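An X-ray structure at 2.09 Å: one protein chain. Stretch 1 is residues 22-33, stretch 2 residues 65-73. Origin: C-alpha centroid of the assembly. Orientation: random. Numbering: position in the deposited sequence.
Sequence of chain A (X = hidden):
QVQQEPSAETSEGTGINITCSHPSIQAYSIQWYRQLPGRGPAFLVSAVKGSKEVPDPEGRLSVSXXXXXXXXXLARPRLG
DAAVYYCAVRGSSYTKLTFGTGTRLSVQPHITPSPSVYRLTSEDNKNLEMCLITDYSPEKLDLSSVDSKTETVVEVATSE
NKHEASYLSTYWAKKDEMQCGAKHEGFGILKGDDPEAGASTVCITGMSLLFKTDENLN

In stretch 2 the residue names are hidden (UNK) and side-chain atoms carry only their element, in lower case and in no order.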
ATOM      1  N   HIS A  22      -8.111 -24.383  -5.824  1.00 38.90           N
ATOM      2  CA  HIS A  22      -9.096 -24.198  -6.893  1.00 37.12           C
ATOM      3  C   HIS A  22      -9.631 -25.559  -7.315  1.00 38.98           C
ATOM      4  O   HIS A  22      -9.286 -26.080  -8.382  1.00 33.83           O
ATOM      5  CB  HIS A  22      -8.481 -23.449  -8.076  1.00 37.01           C
ATOM      6  CG  HIS A  22      -7.076 -23.861  -8.396  1.00 36.74           C
ATOM      7  ND1 HIS A  22      -6.771 -24.781  -9.377  1.00 37.29           N
ATOM      8  CD2 HIS A  22      -5.892 -23.469  -7.869  1.00 35.93           C
ATOM      9  CE1 HIS A  22      -5.462 -24.943  -9.436  1.00 38.58           C
ATOM     10  NE2 HIS A  22      -4.905 -24.158  -8.530  1.00 36.72           N
ATOM     11  N   PRO A  23     -10.497 -26.161  -6.495  1.00 45.86           N
ATOM     12  CA  PRO A  23     -10.976 -27.524  -6.792  1.00 44.61           C
ATOM     13  C   PRO A  23     -11.680 -27.646  -8.132  1.00 46.50           C
ATOM     14  O   PRO A  23     -11.619 -28.709  -8.759  1.00 47.34           O
ATOM     15  CB  PRO A  23     -11.922 -27.832  -5.622  1.00 45.87           C
ATOM     16  CG  PRO A  23     -11.525 -26.888  -4.542  1.00 50.01           C
ATOM     17  CD  PRO A  23     -11.068 -25.641  -5.239  1.00 45.81           C
ATOM     18  N   SER A  24     -12.343 -26.593  -8.594  1.00 40.48           N
ATOM     19  CA  SER A  24     -13.109 -26.642  -9.828  1.00 43.16           C
ATOM     20  C   SER A  24     -12.271 -26.347 -11.063  1.00 47.67           C
ATOM     21  O   SER A  24     -12.815 -26.327 -12.171  1.00 42.58           O
ATOM     22  CB  SER A  24     -14.272 -25.649  -9.754  1.00 46.33           C
ATOM     23  OG  SER A  24     -13.872 -24.381 -10.250  1.00 57.06           O
ATOM     24  N   ILE A  25     -10.972 -26.106 -10.912  1.00 42.79           N
ATOM     25  CA  ILE A  25     -10.109 -25.773 -12.039  1.00 41.84           C
ATOM     26  C   ILE A  25      -8.899 -26.691 -11.997  1.00 42.03           C
ATOM     27  O   ILE A  25      -8.167 -26.715 -10.998  1.00 42.70           O
ATOM     28  CB  ILE A  25      -9.666 -24.299 -12.025  1.00 42.52           C
ATOM     29  CG1 ILE A  25     -10.883 -23.372 -11.972  1.00 48.33           C
ATOM     30  CG2 ILE A  25      -8.808 -23.991 -13.249  1.00 39.06           C
ATOM     31  CD1 ILE A  25     -10.531 -21.895 -11.996  1.00 48.01           C
ATOM     32  N   GLN A  26      -8.677 -27.426 -13.082  1.00 37.67           N
ATOM     33  CA  GLN A  26      -7.505 -28.283 -13.223  1.00 37.41           C
ATOM     34  C   GLN A  26      -6.518 -27.478 -14.054  1.00 41.92           C
ATOM     35  O   GLN A  26      -6.633 -27.397 -15.281  1.00 35.98           O
ATOM     36  CB  GLN A  26      -7.862 -29.614 -13.877  1.00 39.22           C
ATOM     37  CG  GLN A  26      -6.709 -30.599 -13.942  1.00 35.11           C
ATOM     38  CD  GLN A  26      -7.172 -32.042 -13.954  1.00 44.24           C
ATOM     39  OE1 GLN A  26      -7.840 -32.484 -14.891  1.00 36.55           O
ATOM     40  NE2 GLN A  26      -6.823 -32.785 -12.904  1.00 38.66           N
ATOM     41  N   ALA A  27      -5.569 -26.851 -13.361  1.00 34.32           N
ATOM     42  CA  ALA A  27      -4.744 -25.809 -13.956  1.00 37.14           C
ATOM     43  C   ALA A  27      -3.924 -26.330 -15.127  1.00 40.57           C
ATOM     44  O   ALA A  27      -3.282 -27.381 -15.036  1.00 39.25           O
ATOM     45  CB  ALA A  27      -3.823 -25.205 -12.896  1.00 37.58           C
ATOM     46  N   TYR A  28      -3.938 -25.577 -16.226  1.00 37.27           N
ATOM     47  CA  TYR A  28      -2.948 -25.781 -17.275  1.00 43.89           C
ATOM     48  C   TYR A  28      -1.625 -25.141 -16.880  1.00 40.86           C
ATOM     49  O   TYR A  28      -0.552 -25.697 -17.143  1.00 42.60           O
ATOM     50  CB  TYR A  28      -3.442 -25.205 -18.603  1.00 46.99           C
ATOM     51  CG  TYR A  28      -2.401 -25.239 -19.702  1.00 51.83           C
ATOM     52  CD1 TYR A  28      -2.217 -26.378 -20.477  1.00 57.69           C
ATOM     53  CD2 TYR A  28      -1.594 -24.134 -19.959  1.00 57.12           C
ATOM     54  CE1 TYR A  28      -1.261 -26.416 -21.479  1.00 60.63           C
ATOM     55  CE2 TYR A  28      -0.636 -24.163 -20.958  1.00 59.38           C
ATOM     56  CZ  TYR A  28      -0.474 -25.305 -21.714  1.00 64.93           C
ATOM     57  OH  TYR A  28       0.476 -25.337 -22.708  1.00 72.66           O
ATOM     58  N   SER A  29      -1.690 -23.976 -16.247  1.00 38.09           N
ATOM     59  CA  SER A  29      -0.504 -23.291 -15.764  1.00 42.07           C
ATOM     60  C   SER A  29      -0.895 -22.476 -14.544  1.00 38.31           C
ATOM     61  O   SER A  29      -2.045 -22.050 -14.403  1.00 35.97           O
ATOM     62  CB  SER A  29       0.112 -22.386 -16.839  1.00 45.90           C
ATOM     63  OG  SER A  29      -0.705 -21.255 -17.075  1.00 50.01           O
ATOM     64  N   ILE A  30       0.068 -22.286 -13.651  1.00 37.80           N
ATOM     65  CA  ILE A  30      -0.150 -21.560 -12.411  1.00 40.35           C
ATOM     66  C   ILE A  30       0.903 -20.470 -12.314  1.00 41.04           C
ATOM     67  O   ILE A  30       2.089 -20.722 -12.556  1.00 39.56           O
ATOM     68  CB  ILE A  30      -0.087 -22.492 -11.184  1.00 41.17           C
ATOM     69  CG1 ILE A  30      -1.292 -23.436 -11.174  1.00 41.47           C
ATOM     70  CG2 ILE A  30      -0.040 -21.691  -9.900  1.00 39.17           C
ATOM     71  CD1 ILE A  30      -1.149 -24.600 -10.223  1.00 45.93           C
ATOM     72  N   GLN A  31       0.474 -19.270 -11.945  1.00 34.87           N
ATOM     73  CA  GLN A  31       1.368 -18.143 -11.765  1.00 37.99           C
ATOM     74  C   GLN A  31       1.104 -17.532 -10.404  1.00 37.46           C
ATOM     75  O   GLN A  31      -0.002 -17.627  -9.862  1.00 35.40           O
ATOM     76  CB  GLN A  31       1.178 -17.069 -12.845  1.00 36.53           C
ATOM     77  CG  GLN A  31       1.531 -17.517 -14.247  1.00 46.15           C
ATOM     78  CD  GLN A  31       0.734 -16.780 -15.305  1.00 58.10           C
ATOM     79  OE1 GLN A  31       0.128 -17.399 -16.179  1.00 85.62           O
ATOM     80  NE2 GLN A  31       0.729 -15.453 -15.230  1.00 63.65           N
ATOM     81  N   TRP A  32       2.121 -16.868  -9.873  1.00 35.21           N
ATOM     82  CA  TRP A  32       2.001 -16.176  -8.606  1.00 31.81           C
ATOM     83  C   TRP A  32       2.534 -14.767  -8.781  1.00 34.50           C
ATOM     84  O   TRP A  32       3.534 -14.550  -9.474  1.00 30.50           O
ATOM     85  CB  TRP A  32       2.769 -16.893  -7.493  1.00 31.13           C
ATOM     86  CG  TRP A  32       2.037 -18.054  -6.900  1.00 32.19           C
ATOM     87  CD1 TRP A  32       1.955 -19.318  -7.409  1.00 30.91           C
ATOM     88  CD2 TRP A  32       1.287 -18.063  -5.681  1.00 32.87           C
ATOM     89  NE1 TRP A  32       1.202 -20.116  -6.580  1.00 28.70           N
ATOM     90  CE2 TRP A  32       0.781 -19.369  -5.510  1.00 34.30           C
ATOM     91  CE3 TRP A  32       1.000 -17.095  -4.712  1.00 35.58           C
ATOM     92  CZ2 TRP A  32       0.005 -19.734  -4.412  1.00 34.06           C
ATOM     93  CZ3 TRP A  32       0.225 -17.458  -3.620  1.00 35.41           C
ATOM     94  CH2 TRP A  32      -0.263 -18.768  -3.480  1.00 34.99           C
ATOM     95  N   TYR A  33       1.850 -13.821  -8.149  1.00 33.89           N
ATOM     96  CA  TYR A  33       2.205 -12.415  -8.189  1.00 35.55           C
ATOM     97  C   TYR A  33       2.214 -11.889  -6.763  1.00 35.90           C
ATOM     98  O   TYR A  33       1.626 -12.484  -5.856  1.00 37.80           O
ATOM     99  CB  TYR A  33       1.212 -11.596  -9.033  1.00 32.18           C
ATOM    100  CG  TYR A  33       1.190 -11.928 -10.510  1.00 35.51           C
ATOM    101  CD1 TYR A  33       0.559 -13.074 -10.979  1.00 38.49           C
ATOM    102  CD2 TYR A  33       1.778 -11.077 -11.436  1.00 35.27           C
ATOM    103  CE1 TYR A  33       0.534 -13.374 -12.332  1.00 37.10           C
ATOM    104  CE2 TYR A  33       1.759 -11.365 -12.789  1.00 39.68           C
ATOM    105  CZ  TYR A  33       1.135 -12.514 -13.233  1.00 42.96           C
ATOM    106  OH  TYR A  33       1.119 -12.799 -14.579  1.00 41.44           O
ATOM    107  N   UNK A  65      -0.275 -32.726  -7.530  1.00 34.75           N
ATOM    108  CA  UNK A  65      -0.263 -33.721  -8.599  1.00 36.43           C
ATOM    109  C   UNK A  65      -1.485 -33.590  -9.502  1.00 35.44           C
ATOM    110  O   UNK A  65      -1.383 -33.767 -10.721  1.00 39.70           O
ATOM    111  c   UNK A  65      -0.176 -35.126  -8.003  1.00 34.33           C
ATOM    112  N   UNK A  66      -2.652 -33.297  -8.927  1.00 36.33           N
ATOM    113  CA  UNK A  66      -3.867 -33.148  -9.719  1.00 38.03           C
ATOM    114  C   UNK A  66      -4.034 -31.748 -10.300  1.00 38.58           C
ATOM    115  O   UNK A  66      -5.039 -31.498 -10.981  1.00 36.68           O
ATOM    116  c   UNK A  66      -5.322 -32.567  -7.717  1.00 44.06           C
ATOM    117  o   UNK A  66      -4.459 -31.697  -7.461  1.00 39.05           O
ATOM    118  c   UNK A  66      -5.095 -33.516  -8.880  1.00 38.25           C
ATOM    119  o   UNK A  66      -6.370 -32.694  -7.052  1.00 48.80           O
ATOM    120  N   UNK A  67      -3.081 -30.845 -10.054  1.00 32.78           N
ATOM    121  CA  UNK A  67      -3.096 -29.481 -10.590  1.00 30.90           C
ATOM    122  C   UNK A  67      -4.334 -28.696 -10.166  1.00 31.26           C
ATOM    123  O   UNK A  67      -4.759 -27.770 -10.860  1.00 30.50           O
ATOM    124  c   UNK A  67      -2.968 -29.475 -12.117  1.00 33.64           C
ATOM    125  o   UNK A  67      -1.683 -29.921 -12.512  1.00 44.61           O
ATOM    126  N   UNK A  68      -4.918 -29.032  -9.018  1.00 30.86           N
ATOM    127  CA  UNK A  68      -6.065 -28.291  -8.512  1.00 31.29           C
ATOM    128  C   UNK A  68      -5.716 -27.450  -7.292  1.00 33.92           C
ATOM    129  O   UNK A  68      -6.619 -26.922  -6.634  1.00 34.95           O
ATOM    130  n   UNK A  68      -9.284 -31.729 -10.237  1.00 40.79           N
ATOM    131  n   UNK A  68     -10.722 -30.129 -11.049  1.00 38.46           N
ATOM    132  c   UNK A  68      -7.707 -30.029  -9.411  1.00 34.15           C
ATOM    133  n   UNK A  68     -10.451 -32.109 -12.184  1.00 41.96           N
ATOM    134  c   UNK A  68     -10.153 -31.323 -11.157  1.00 41.62           C
ATOM    135  c   UNK A  68      -7.211 -29.255  -8.187  1.00 36.63           C
ATOM    136  c   UNK A  68      -8.887 -30.930  -9.079  1.00 40.94           C
ATOM    137  N   UNK A  69      -4.430 -27.281  -7.004  1.00 32.42           N
ATOM    138  CA  UNK A  69      -3.960 -26.464  -5.892  1.00 34.87           C
ATOM    139  C   UNK A  69      -2.465 -26.245  -6.062  1.00 35.75           C
ATOM    140  O   UNK A  69      -1.791 -26.987  -6.783  1.00 29.47           O
ATOM    141  c   UNK A  69      -4.250 -27.108  -4.534  1.00 35.20           C
ATOM    142  o   UNK A  69      -3.527 -28.313  -4.392  1.00 35.70           O
ATOM    143  N   UNK A  70      -1.955 -25.228  -5.373  1.00 35.95           N
ATOM    144  CA  UNK A  70      -0.526 -24.970  -5.350  1.00 38.06           C
ATOM    145  C   UNK A  70      -0.176 -24.267  -4.046  1.00 36.90           C
ATOM    146  O   UNK A  70      -1.050 -23.847  -3.283  1.00 33.93           O
ATOM    147  o   UNK A  70      -0.397 -22.765  -6.373  1.00 36.21           O
ATOM    148  c   UNK A  70      -0.088 -24.137  -6.561  1.00 35.66           C
ATOM    149  N   UNK A  71       1.123 -24.137  -3.803  1.00 27.31           N
ATOM    150  CA  UNK A  71       1.614 -23.534  -2.573  1.00 34.59           C
ATOM    151  C   UNK A  71       2.903 -22.796  -2.875  1.00 31.46           C
ATOM    152  O   UNK A  71       3.804 -23.347  -3.513  1.00 30.22           O
ATOM    153  c   UNK A  71       1.852 -24.585  -1.481  1.00 28.82           C
ATOM    154  N   UNK A  72       2.979 -21.552  -2.413  1.00 29.65           N
ATOM    155  CA  UNK A  72       4.170 -20.730  -2.540  1.00 32.38           C
ATOM    156  C   UNK A  72       4.885 -20.708  -1.196  1.00 33.21           C
ATOM    157  O   UNK A  72       4.345 -20.197  -0.207  1.00 29.27           O
ATOM    158  c   UNK A  72       5.029 -18.407  -3.195  1.00 28.57           C
ATOM    159  c   UNK A  72       4.607 -16.957  -3.386  1.00 31.74           C
ATOM    160  c   UNK A  72       5.849 -18.895  -4.381  1.00 30.76           C
ATOM    161  c   UNK A  72       3.816 -19.310  -2.979  1.00 30.72           C
ATOM    162  N   UNK A  73       6.087 -21.266  -1.160  1.00 32.60           N
ATOM    163  CA  UNK A  73       6.891 -21.309   0.054  1.00 29.40           C
ATOM    164  C   UNK A  73       7.934 -20.206  -0.028  1.00 28.33           C
ATOM    165  O   UNK A  73       8.719 -20.165  -0.978  1.00 30.48           O
ATOM    166  c   UNK A  73       8.547 -22.775   5.522  1.00 31.43           C
ATOM    167  c   UNK A  73       8.594 -22.713   1.334  1.00 31.41           C
ATOM    168  c   UNK A  73       7.565 -22.671   0.223  1.00 30.88           C
ATOM    169  c   UNK A  73       8.338 -22.725   2.746  1.00 27.66           C
ATOM    170  c   UNK A  73       7.173 -22.696   3.520  1.00 31.44           C
ATOM    171  c   UNK A  73       9.588 -22.778   3.400  1.00 32.31           C
ATOM    172  c   UNK A  73       7.291 -22.723   4.903  1.00 34.15           C
ATOM    173  c   UNK A  73       9.705 -22.803   4.791  1.00 32.03           C
ATOM    174  c   UNK A  73       9.952 -22.758   1.195  1.00 34.18           C
ATOM    175  n   UNK A  73      10.558 -22.797   2.433  1.00 33.24           N
TER
HETATM  176  O   HOH W   1      -2.647 -22.579  -7.749  1.00 39.91           O

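Position 65 carries a single side-chain carbon; its CB is 8.6 Å from the nearest stretch 1 atom, Gln 26 NE2, and touches nothing there; one carbon makes it Ala 65.

Position 66 has two carbons, the second bearing two oxygens, a short carboxylate. Its backbone O accepts a hydrogen bond from Gln 26 NE2 at 2.9 Å, while one carboxylate oxygen turns back to the backbone N of position 68. This is Asp 66, and that oxygen is OD1, 3.1 Å from the N it accepts from.

At position 67 one carbon is followed by one oxygen. The CB points toward stretch 1 and lies 4.4 Å from Ala 27 CB, but the stronger tie is through the main chain: Ala 27 N donates to the O of position 67 at 2.8 Å. A lone hydroxyl on CB identifies Ser 67, whose backbone has a positive phi of 59° (psi 27°).

Position 68 extends through three carbons and a nitrogen to a carbon holding two further nitrogens, a planar group that lies with one face over Gln 26 CB. Such a guanidinium belongs to Arg 68. Its NH1 donates to Pro 23 O at 2.8 Å, near the plane of the group, and its backbone O accepts from His 22 N at 3.1 Å.

Position 69 again shows one carbon and one oxygen, with CB directed away from stretch 1. Its backbone N lies over a face of the His 22 imidazole, 3.5 Å from NE2. The residue is Ser 69, the first of the strand.

The same two atoms recur at position 70, now with CB toward stretch 1. The oxygen sits at the edge of the Trp 32 ring and accepts from NE1 at 3.1 Å, which fits Ser 70. Water 1 joins its OG (2.6 Å) to His 22 NE2 (2.9 Å).

Position 71 has one carbon, pointing away: Ala 71.

Position 72 has four carbons forked at the second, and its CB stands 3.8 Å from the centroid of the Trp 32 six-membered ring, almost on the normal. It is Leu 72, with CD2 3.8 Å from Trp 32 CE3.

Position 73 bears fused five- and six-membered rings with one nitrogen, out of reach of stretch 1; this is Trp 73.

The contact thus changes character along its length. Main-chain carbonyls of the loop are held by His 22, Gln 26 and Ala 27, with His 22 ND1 anchored on Ile 25 O at 2.9 Å. Farther on, the axes of strands 29-33 and 69-73 come within 9.0 Å of each other, and side chains bridge the gap.

Stretch 2 65-73: ADSRSSALW
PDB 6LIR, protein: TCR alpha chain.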